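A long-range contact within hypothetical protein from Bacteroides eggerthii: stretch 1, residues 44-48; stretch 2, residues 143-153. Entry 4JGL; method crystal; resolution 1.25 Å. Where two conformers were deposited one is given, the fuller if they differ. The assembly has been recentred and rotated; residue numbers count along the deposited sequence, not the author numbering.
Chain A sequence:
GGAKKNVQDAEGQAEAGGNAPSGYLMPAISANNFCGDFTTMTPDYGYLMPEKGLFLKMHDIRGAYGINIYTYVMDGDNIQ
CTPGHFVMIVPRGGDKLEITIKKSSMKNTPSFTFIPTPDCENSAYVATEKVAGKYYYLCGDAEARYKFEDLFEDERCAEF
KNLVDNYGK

Stretch 1 (44-48) DYGYL
Stretch 2, residues 143-153: EARYKFEDLFE

Residues 44-48 form an extended strand that continues later in the chain, and residues 143-153 belong to a helix that begins earlier. The helix crosses the strand at 76° between N-to-C directions (signed angle -76°), with the axes 8.1 Å apart at closest approach. The register is set by Tyr45 CA and Ala144 CA, 6.0 Å apart, and Tyr47 CA and Arg145 CA, 6.7 Å apart. Strand phi/psi values run from -130/139 at Tyr45 through -120/157 at Gly46 to -147/114 at Tyr47; the helix stays near -62/-42 through Phe152, its backbone hydrogen bonds including Phe148 N to Ala144 O (3.2 Å) and Phe152 N to Phe148 O (2.9 Å). Alternation along the strand directs Tyr45 and Tyr47 toward the helix, and together the stretches bury 452 Å².

Aromatic packing dominates. Phe148 (chi1 -84°, chi2 -84°) reaches from the helix to the strand backbone, its CE2 lying 3.5 Å from Gly46 C and its CZ 3.6 Å from Tyr45 O, the latter near the ring plane. Tyr47 takes the t rotamer (chi1 -166°, chi2 69°), and its CB sits over the Phe148 face, 3.5 Å from the ring centroid; reciprocally, Phe148 CB lies 4.0 Å from the Tyr47 ring centroid. The two ring planes are near parallel, at 21°, but slid apart, with centroids 5.0 Å apart, so they barely overlap. One helical turn on, Phe152 (chi1 -64°, chi2 -37°) directs its edge toward the Tyr47 face in an offset arrangement, planes at 63° and Tyr47 CE2 to Phe152 CE2 3.3 Å.

Aliphatic groups complete the packing around Tyr45 (chi1 -53°, chi2 84°). The extended Lys147 chain (chi1 to chi3 t, chi4 68°) lays CD over one ring face, 3.9 Å from the Tyr45 ring centroid. Ala144 points its CB toward the strand, and that CB meets the Tyr45 ring at its edge, 4.1 Å from Tyr45 CD2, while Tyr45 CB packs 3.6 Å from Phe148 CE2.

Polar contacts lie at the ends of these side chains. Tyr47 OH donates a 2.6 Å hydrogen bond to Glu149 OE2, giving the phenol of this buried residue a charged acceptor. The CA-to-CB bond of Glu149 (chi1 -68°, chi2 174°, chi3 -12°) points sideways to the strand, but the end of the side chain comes nearer; its OE1 accepts a 2.9 Å salt-bridge hydrogen bond from Arg145 NH1. A water bridges Tyr45 OH (3.2 Å from the water O) and Lys147 NZ, which donates to that O at 3.0 Å.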

# COMPACT_ATOMS: atom_id res chain seq x y z
N ASP A 44 7.01 -3.47 -2.76
CA ASP A 44 6.35 -2.40 -2.04
C ASP A 44 5.52 -3.04 -0.93
O ASP A 44 5.50 -4.26 -0.79
CB ASP A 44 5.49 -1.61 -3.01
CG ASP A 44 6.27 -0.49 -3.69
OD1 ASP A 44 7.52 -0.44 -3.56
OD2 ASP A 44 5.62 0.35 -4.35
N TYR A 45 4.82 -2.22 -0.17
CA TYR A 45 4.08 -2.70 0.97
C TYR A 45 2.67 -2.16 0.90
O TYR A 45 2.48 -0.97 0.61
CB TYR A 45 4.74 -2.23 2.27
CG TYR A 45 6.20 -2.57 2.34
CD1 TYR A 45 7.17 -1.75 1.75
CD2 TYR A 45 6.61 -3.75 2.90
CE1 TYR A 45 8.51 -2.08 1.80
CE2 TYR A 45 7.95 -4.10 2.97
CZ TYR A 45 8.89 -3.28 2.40
OH TYR A 45 10.23 -3.61 2.44
N GLY A 46 1.70 -2.98 1.23
CA GLY A 46 0.33 -2.55 1.28
C GLY A 46 -0.32 -2.71 2.63
O GLY A 46 0.05 -3.59 3.40
N TYR A 47 -1.36 -1.92 2.86
CA TYR A 47 -2.09 -1.96 4.13
C TYR A 47 -3.54 -1.66 3.87
O TYR A 47 -3.87 -0.56 3.43
CB TYR A 47 -1.48 -0.94 5.10
CG TYR A 47 -1.87 -1.06 6.54
CD1 TYR A 47 -1.46 -2.11 7.33
CD2 TYR A 47 -2.59 -0.07 7.16
CE1 TYR A 47 -1.77 -2.17 8.68
CE2 TYR A 47 -2.92 -0.14 8.49
CZ TYR A 47 -2.50 -1.17 9.25
OH TYR A 47 -2.85 -1.19 10.59
N LEU A 48 -4.39 -2.65 4.10
CA LEU A 48 -5.83 -2.50 3.88
C LEU A 48 -6.50 -2.20 5.21
O LEU A 48 -6.26 -2.91 6.19
CB LEU A 48 -6.42 -3.77 3.26
CG LEU A 48 -7.85 -3.69 2.76
CD1 LEU A 48 -7.90 -2.92 1.47
CD2 LEU A 48 -8.43 -5.08 2.58
N GLU A 143 4.96 -9.11 8.54
CA GLU A 143 5.99 -8.11 8.67
C GLU A 143 5.61 -6.79 7.98
O GLU A 143 5.95 -5.72 8.48
CB GLU A 143 7.34 -8.66 8.20
CG GLU A 143 7.88 -9.73 9.16
CD GLU A 143 9.13 -10.42 8.71
OE1 GLU A 143 9.42 -10.44 7.50
OE2 GLU A 143 9.78 -10.99 9.59
N ALA A 144 4.88 -6.86 6.88
CA ALA A 144 4.42 -5.65 6.24
C ALA A 144 3.46 -4.90 7.15
O ALA A 144 3.48 -3.67 7.24
CB ALA A 144 3.74 -5.99 4.88
N ARG A 145 2.56 -5.64 7.81
CA ARG A 145 1.66 -5.04 8.78
C ARG A 145 2.45 -4.38 9.91
O ARG A 145 2.15 -3.26 10.31
CB ARG A 145 0.68 -6.09 9.33
CG ARG A 145 -0.26 -5.51 10.36
CD ARG A 145 -1.36 -6.46 10.77
NE ARG A 145 -0.88 -7.63 11.50
CZ ARG A 145 -0.64 -7.68 12.81
NH1 ARG A 145 -0.74 -6.59 13.58
NH2 ARG A 145 -0.31 -8.83 13.36
N TYR A 146 3.43 -5.08 10.45
CA TYR A 146 4.22 -4.52 11.54
C TYR A 146 4.89 -3.22 11.12
O TYR A 146 4.99 -2.28 11.92
CB TYR A 146 5.30 -5.47 12.05
CG TYR A 146 4.87 -6.85 12.43
CD1 TYR A 146 3.61 -7.12 12.93
CD2 TYR A 146 5.77 -7.89 12.32
CE1 TYR A 146 3.26 -8.44 13.27
CE2 TYR A 146 5.44 -9.16 12.65
CZ TYR A 146 4.19 -9.44 13.13
OH TYR A 146 3.88 -10.76 13.45
N LYS A 147 5.36 -3.16 9.88
CA LYS A 147 6.06 -1.98 9.37
C LYS A 147 5.14 -0.77 9.36
O LYS A 147 5.50 0.31 9.82
CB LYS A 147 6.63 -2.27 7.99
CG LYS A 147 7.52 -1.20 7.42
CD LYS A 147 8.00 -1.61 6.03
CE LYS A 147 9.09 -0.72 5.48
NZ LYS A 147 10.38 -0.81 6.20
N PHE A 148 3.94 -0.93 8.82
CA PHE A 148 2.99 0.17 8.83
C PHE A 148 2.61 0.58 10.26
O PHE A 148 2.51 1.78 10.57
CB PHE A 148 1.70 -0.18 8.08
CG PHE A 148 1.78 0.03 6.58
CD1 PHE A 148 1.57 1.27 6.04
CD2 PHE A 148 2.03 -1.02 5.73
CE1 PHE A 148 1.60 1.46 4.67
CE2 PHE A 148 2.10 -0.82 4.35
CZ PHE A 148 1.85 0.40 3.83
N GLU A 149 2.35 -0.40 11.11
CA GLU A 149 1.84 -0.09 12.44
C GLU A 149 2.91 0.59 13.29
O GLU A 149 2.61 1.49 14.09
CB GLU A 149 1.20 -1.32 13.06
CG GLU A 149 -0.07 -1.65 12.28
CD GLU A 149 -0.79 -2.92 12.63
OE1 GLU A 149 -0.25 -3.76 13.38
OE2 GLU A 149 -1.93 -3.10 12.11
N ASP A 150 4.16 0.20 13.11
CA ASP A 150 5.26 0.88 13.79
C ASP A 150 5.38 2.33 13.32
O ASP A 150 5.60 3.24 14.12
CB ASP A 150 6.58 0.15 13.53
CG ASP A 150 7.75 0.83 14.13
OD1 ASP A 150 7.90 0.71 15.36
OD2 ASP A 150 8.52 1.48 13.38
N LEU A 151 5.26 2.55 12.01
CA LEU A 151 5.33 3.88 11.46
C LEU A 151 4.18 4.76 12.00
O LEU A 151 4.41 5.90 12.42
CB LEU A 151 5.36 3.75 9.93
CG LEU A 151 5.49 5.02 9.12
CD1 LEU A 151 6.86 5.64 9.33
CD2 LEU A 151 5.21 4.70 7.63
N PHE A 152 2.96 4.24 12.04
CA PHE A 152 1.82 5.03 12.55
C PHE A 152 2.05 5.52 13.95
O PHE A 152 1.63 6.63 14.29
CB PHE A 152 0.53 4.25 12.68
CG PHE A 152 -0.03 3.75 11.41
CD1 PHE A 152 0.04 4.49 10.25
CD2 PHE A 152 -0.69 2.54 11.40
CE1 PHE A 152 -0.50 4.00 9.08
CE2 PHE A 152 -1.24 2.06 10.26
CZ PHE A 152 -1.15 2.79 9.09
N GLU A 153 2.66 4.68 14.77
CA GLU A 153 2.76 4.96 16.20
C GLU A 153 4.11 5.55 16.61
O GLU A 153 4.33 5.84 17.79
CB GLU A 153 2.39 3.71 17.01
CG GLU A 153 1.05 3.04 16.61
CD GLU A 153 -0.22 3.90 16.68
OE1 GLU A 153 -0.32 4.74 17.60
OE2 GLU A 153 -1.13 3.67 15.83
O HOH W 1 11.75 -1.03 3.50